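Local coordinates for protein pullulanase (Bacillus acidopullulyticus, PDB 2WAN) that hydrolyses alpha-1,6-glucosidic linkages in pullulan and, probably, at the branch points of starch polysaccharides, as a debranching glycoside hydrolase built on an alpha-amylase-type barrel, at residues V440-M451 with G455-K466. Residues are numbered along the deposited sequence; the frame is centred on the assembly and turned at random.
Sequences VRDFSIDANSGM and GKYLAFTEHGTK
Phe-443 and Phe-460 form an offset stack, centroids 4.3 Å apart and planes at 18°, in the long connection from the first strand (435-438) of the catalytic (beta/alpha)8 barrel, the TIM-barrel fold of the alpha-amylase family, to helix 474-481. Phe-443 CD2 and Phe-460 CZ meet at 3.4 Å, each lying over a face of the other ring toward its rim. With chi1 at -169°, CG of Phe-443 stands opposite the backbone N and the ring reaches the 3-10 segment 457-461. Were Phe-460 an alanine, one face of Phe-443 would probably lose its aromatic partner and the packing beside Val-440 CA would go with it. Beside the stack, Ser-444 OG accepts from Gly-455 N at 2.9 Å and presses on Ala-459 CB; the same hydroxyl donates to a water that in turn donates to Val-440 O and Lys-456 O, joining a hydroxyl and two backbone carbonyls through one water. Farther along, Met-451, bent at its last torsion, lays SD against Ala-459 CB (3.8 Å), while its CG touches Thr-465 CG2. Glu-462 OE1 comes close to Met-451 CA and accepts from Lys-452 N. Ser-449 OG donates to Ser-444 O and accepts from Met-451 N in an ST turn, which probably helps to hold the chain where Met-451 meets its partners. Outside the pair, Phe-443 packs on Leu-478 and Phe-460 on Leu-537, and Arg-441 forms salt bridges with Asp-797 and Asp-503. Its guanidinium carries Ile-445 CD1 over one face, and a water at its edge links NH1 to Gly-455 O. At the far end a water bridges Gly-450 O and Lys-466 N, and Gly-450 CA makes a CA-H...O contact of 3.2 Å with Lys-466 O.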
loop_
_atom_site.group_PDB
_atom_site.type_symbol
_atom_site.label_atom_id
_atom_site.label_comp_id
_atom_site.label_asym_id
_atom_site.label_seq_id
_atom_site.Cartn_x
_atom_site.Cartn_y
_atom_site.Cartn_z
ATOM N N VAL A 440 -4.786 -13.373 -14.172
ATOM C CA VAL A 440 -4.286 -14.266 -15.240
ATOM C C VAL A 440 -5.218 -15.453 -15.519
ATOM O O VAL A 440 -5.402 -15.838 -16.696
ATOM C CB VAL A 440 -2.848 -14.766 -14.929
ATOM C CG1 VAL A 440 -2.366 -15.761 -15.985
ATOM C CG2 VAL A 440 -1.864 -13.558 -14.865
ATOM N N ARG A 441 -5.795 -16.056 -14.472
ATOM C CA ARG A 441 -6.709 -17.168 -14.714
ATOM C C ARG A 441 -8.023 -16.653 -15.339
ATOM O O ARG A 441 -8.463 -17.159 -16.383
ATOM C CB ARG A 441 -6.994 -17.941 -13.438
ATOM C CG ARG A 441 -7.838 -19.192 -13.690
ATOM C CD ARG A 441 -8.015 -20.045 -12.434
ATOM N NE ARG A 441 -8.903 -21.187 -12.698
ATOM C CZ ARG A 441 -8.518 -22.362 -13.206
ATOM N NH1 ARG A 441 -7.234 -22.599 -13.516
ATOM N NH2 ARG A 441 -9.429 -23.322 -13.409
ATOM N N ASP A 442 -8.618 -15.617 -14.744
ATOM C CA ASP A 442 -9.928 -15.124 -15.244
ATOM C C ASP A 442 -9.890 -14.800 -16.725
ATOM O O ASP A 442 -10.860 -15.040 -17.463
ATOM C CB ASP A 442 -10.360 -13.818 -14.571
ATOM C CG ASP A 442 -10.568 -13.925 -13.088
ATOM O OD1 ASP A 442 -10.467 -15.016 -12.507
ATOM O OD2 ASP A 442 -10.848 -12.863 -12.488
ATOM N N PHE A 443 -8.778 -14.211 -17.168
ATOM C CA PHE A 443 -8.672 -13.671 -18.531
ATOM C C PHE A 443 -9.018 -14.683 -19.620
ATOM O O PHE A 443 -9.658 -14.321 -20.618
ATOM C CB PHE A 443 -7.253 -13.133 -18.746
ATOM C CG PHE A 443 -7.097 -12.318 -19.997
ATOM C CD1 PHE A 443 -7.808 -11.128 -20.154
ATOM C CD2 PHE A 443 -6.239 -12.748 -21.026
ATOM C CE1 PHE A 443 -7.660 -10.356 -21.313
ATOM C CE2 PHE A 443 -6.081 -11.976 -22.195
ATOM C CZ PHE A 443 -6.811 -10.795 -22.338
ATOM N N SER A 444 -8.621 -15.944 -19.424
ATOM C CA SER A 444 -8.678 -16.916 -20.525
ATOM C C SER A 444 -9.247 -18.301 -20.166
ATOM O O SER A 444 -9.346 -19.167 -21.029
ATOM C CB SER A 444 -7.254 -17.091 -21.086
ATOM O OG SER A 444 -6.412 -17.650 -20.081
ATOM N N ILE A 445 -9.633 -18.513 -18.914
ATOM C CA ILE A 445 -10.026 -19.866 -18.469
ATOM C C ILE A 445 -11.325 -20.394 -19.109
ATOM O O ILE A 445 -11.496 -21.613 -19.252
ATOM C CB ILE A 445 -10.135 -19.938 -16.927
ATOM C CG1 ILE A 445 -10.227 -21.390 -16.415
ATOM C CG2 ILE A 445 -11.354 -19.122 -16.412
ATOM C CD1 ILE A 445 -9.011 -22.263 -16.725
ATOM N N ASP A 446 -12.235 -19.492 -19.479
ATOM C CA ASP A 446 -13.556 -19.920 -20.006
ATOM C C ASP A 446 -13.369 -20.753 -21.272
ATOM O O ASP A 446 -12.559 -20.417 -22.125
ATOM C CB ASP A 446 -14.430 -18.695 -20.292
ATOM C CG ASP A 446 -15.929 -19.030 -20.408
ATOM O OD1 ASP A 446 -16.316 -19.990 -21.114
ATOM O OD2 ASP A 446 -16.735 -18.276 -19.802
ATOM N N ALA A 447 -14.123 -21.846 -21.393
ATOM C CA ALA A 447 -14.109 -22.648 -22.615
ATOM C C ALA A 447 -14.387 -21.828 -23.876
ATOM O O ALA A 447 -13.995 -22.230 -24.987
ATOM C CB ALA A 447 -15.132 -23.773 -22.514
ATOM N N ASN A 448 -15.065 -20.688 -23.710
ATOM C CA ASN A 448 -15.409 -19.833 -24.845
ATOM C C ASN A 448 -14.356 -18.751 -25.189
ATOM O O ASN A 448 -14.599 -17.915 -26.046
ATOM C CB ASN A 448 -16.820 -19.215 -24.663
ATOM C CG ASN A 448 -16.900 -18.154 -23.556
ATOM O OD1 ASN A 448 -15.906 -17.538 -23.163
ATOM N ND2 ASN A 448 -18.133 -17.893 -23.094
ATOM N N SER A 449 -13.197 -18.794 -24.532
ATOM C CA SER A 449 -12.234 -17.670 -24.604
ATOM C C SER A 449 -11.447 -17.629 -25.911
ATOM O O SER A 449 -10.880 -16.591 -26.254
ATOM C CB SER A 449 -11.254 -17.696 -23.414
ATOM O OG SER A 449 -10.216 -18.638 -23.665
ATOM N N GLY A 450 -11.406 -18.754 -26.632
ATOM C CA GLY A 450 -10.632 -18.851 -27.879
ATOM C C GLY A 450 -9.123 -18.983 -27.739
ATOM O O GLY A 450 -8.412 -19.128 -28.747
ATOM N N MET A 451 -8.647 -18.920 -26.499
ATOM C CA MET A 451 -7.229 -19.081 -26.179
ATOM C C MET A 451 -6.958 -20.527 -25.775
ATOM O O MET A 451 -7.762 -21.144 -25.052
ATOM C CB MET A 451 -6.839 -18.099 -25.068
ATOM C CG MET A 451 -6.642 -16.671 -25.596
ATOM S SD MET A 451 -6.644 -15.391 -24.338
ATOM C CE MET A 451 -8.405 -15.262 -23.987
ATOM N N GLY A 455 -6.138 -20.128 -18.676
ATOM C CA GLY A 455 -5.780 -19.801 -17.300
ATOM C C GLY A 455 -4.296 -19.541 -17.065
ATOM O O GLY A 455 -3.867 -19.442 -15.906
ATOM N N LYS A 456 -3.528 -19.369 -18.145
ATOM C CA LYS A 456 -2.056 -19.328 -18.079
ATOM C C LYS A 456 -1.448 -18.027 -18.610
ATOM O O LYS A 456 -2.066 -17.339 -19.419
ATOM C CB LYS A 456 -1.459 -20.490 -18.883
ATOM C CG LYS A 456 -2.001 -21.874 -18.457
ATOM C CD LYS A 456 -1.449 -22.297 -17.087
ATOM C CE LYS A 456 -1.865 -23.748 -16.765
ATOM N NZ LYS A 456 -1.392 -24.145 -15.417
ATOM N N TYR A 457 -0.236 -17.701 -18.158
ATOM C CA TYR A 457 0.493 -16.549 -18.703
ATOM C C TYR A 457 0.484 -16.580 -20.227
ATOM O O TYR A 457 0.330 -15.532 -20.863
ATOM C CB TYR A 457 1.965 -16.509 -18.251
ATOM C CG TYR A 457 2.206 -16.462 -16.755
ATOM C CD1 TYR A 457 1.686 -15.431 -15.959
ATOM C CD2 TYR A 457 2.994 -17.442 -16.138
ATOM C CE1 TYR A 457 1.953 -15.380 -14.591
ATOM C CE2 TYR A 457 3.259 -17.404 -14.763
ATOM C CZ TYR A 457 2.723 -16.371 -13.998
ATOM O OH TYR A 457 2.972 -16.337 -12.639
ATOM N N LEU A 458 0.709 -17.760 -20.809
ATOM C CA LEU A 458 0.896 -17.853 -22.263
ATOM C C LEU A 458 -0.348 -17.488 -23.070
ATOM O O LEU A 458 -0.235 -17.196 -24.263
ATOM C CB LEU A 458 1.418 -19.247 -22.703
ATOM C CG LEU A 458 2.873 -19.542 -22.310
ATOM C CD1 LEU A 458 3.291 -20.854 -22.965
ATOM C CD2 LEU A 458 3.831 -18.424 -22.734
ATOM N N ALA A 459 -1.529 -17.509 -22.446
ATOM C CA ALA A 459 -2.735 -17.054 -23.146
ATOM C C ALA A 459 -2.565 -15.629 -23.690
ATOM O O ALA A 459 -3.110 -15.305 -24.737
ATOM C CB ALA A 459 -3.974 -17.154 -22.238
ATOM N N PHE A 460 -1.785 -14.794 -22.983
ATOM C CA PHE A 460 -1.512 -13.409 -23.398
ATOM C C PHE A 460 -0.572 -13.281 -24.600
ATOM O O PHE A 460 -0.302 -12.164 -25.063
ATOM C CB PHE A 460 -0.906 -12.618 -22.229
ATOM C CG PHE A 460 -1.900 -12.212 -21.173
ATOM C CD1 PHE A 460 -2.349 -13.122 -20.212
ATOM C CD2 PHE A 460 -2.353 -10.895 -21.104
ATOM C CE1 PHE A 460 -3.266 -12.735 -19.226
ATOM C CE2 PHE A 460 -3.279 -10.501 -20.117
ATOM C CZ PHE A 460 -3.719 -11.407 -19.169
ATOM N N THR A 461 -0.036 -14.397 -25.091
ATOM C CA THR A 461 0.847 -14.366 -26.261
ATOM C C THR A 461 0.110 -14.761 -27.540
ATOM O O THR A 461 0.699 -14.722 -28.639
ATOM C CB THR A 461 2.062 -15.343 -26.120
ATOM O OG1 THR A 461 1.611 -16.713 -26.200
ATOM C CG2 THR A 461 2.806 -15.123 -24.793
ATOM N N GLU A 462 -1.162 -15.150 -27.408
ATOM C CA GLU A 462 -1.905 -15.733 -28.529
ATOM C C GLU A 462 -2.620 -14.684 -29.386
ATOM O O GLU A 462 -3.544 -14.025 -28.925
ATOM C CB GLU A 462 -2.906 -16.782 -28.025
ATOM C CG GLU A 462 -2.250 -17.928 -27.229
ATOM C CD GLU A 462 -3.245 -18.952 -26.773
ATOM O OE1 GLU A 462 -4.193 -19.258 -27.534
ATOM O OE2 GLU A 462 -3.092 -19.432 -25.639
ATOM N N HIS A 463 -2.199 -14.561 -30.644
ATOM C CA HIS A 463 -2.853 -13.667 -31.617
ATOM C C HIS A 463 -3.960 -14.349 -32.408
ATOM O O HIS A 463 -3.961 -15.567 -32.591
ATOM C CB HIS A 463 -1.807 -13.101 -32.590
ATOM C CG HIS A 463 -0.816 -12.191 -31.932
ATOM N ND1 HIS A 463 -0.973 -10.824 -31.901
ATOM C CD2 HIS A 463 0.319 -12.458 -31.242
ATOM C CE1 HIS A 463 0.034 -10.284 -31.235
ATOM N NE2 HIS A 463 0.831 -11.254 -30.825
ATOM N N GLY A 464 -4.920 -13.548 -32.853
ATOM C CA GLY A 464 -5.984 -14.025 -33.741
ATOM C C GLY A 464 -7.058 -14.838 -33.036
ATOM O O GLY A 464 -7.820 -15.559 -33.693
ATOM N N THR A 465 -7.143 -14.729 -31.710
ATOM C CA THR A 465 -8.092 -15.571 -30.962
ATOM C C THR A 465 -9.497 -14.980 -31.060
ATOM O O THR A 465 -9.687 -13.752 -31.069
ATOM C CB THR A 465 -7.681 -15.809 -29.487
ATOM O OG1 THR A 465 -7.582 -14.543 -28.808
ATOM C CG2 THR A 465 -6.301 -16.534 -29.412
ATOM N N LYS A 466 -10.466 -15.881 -31.151
ATOM C CA LYS A 466 -11.861 -15.511 -31.384
ATOM C C LYS A 466 -12.767 -16.184 -30.392
ATOM O O LYS A 466 -12.529 -17.327 -29.981
ATOM C CB LYS A 466 -12.313 -15.909 -32.789
ATOM C CG LYS A 466 -11.447 -15.431 -33.921
ATOM C CD LYS A 466 -11.500 -13.935 -34.109
ATOM C CE LYS A 466 -10.679 -13.593 -35.363
ATOM N NZ LYS A 466 -10.099 -12.230 -35.334
HETATM O O HOH W 1 -4.580 -15.989 -19.180
HETATM O O HOH W 2 -4.713 -20.936 -13.695
HETATM O O HOH W 3 -9.552 -18.745 -31.286
#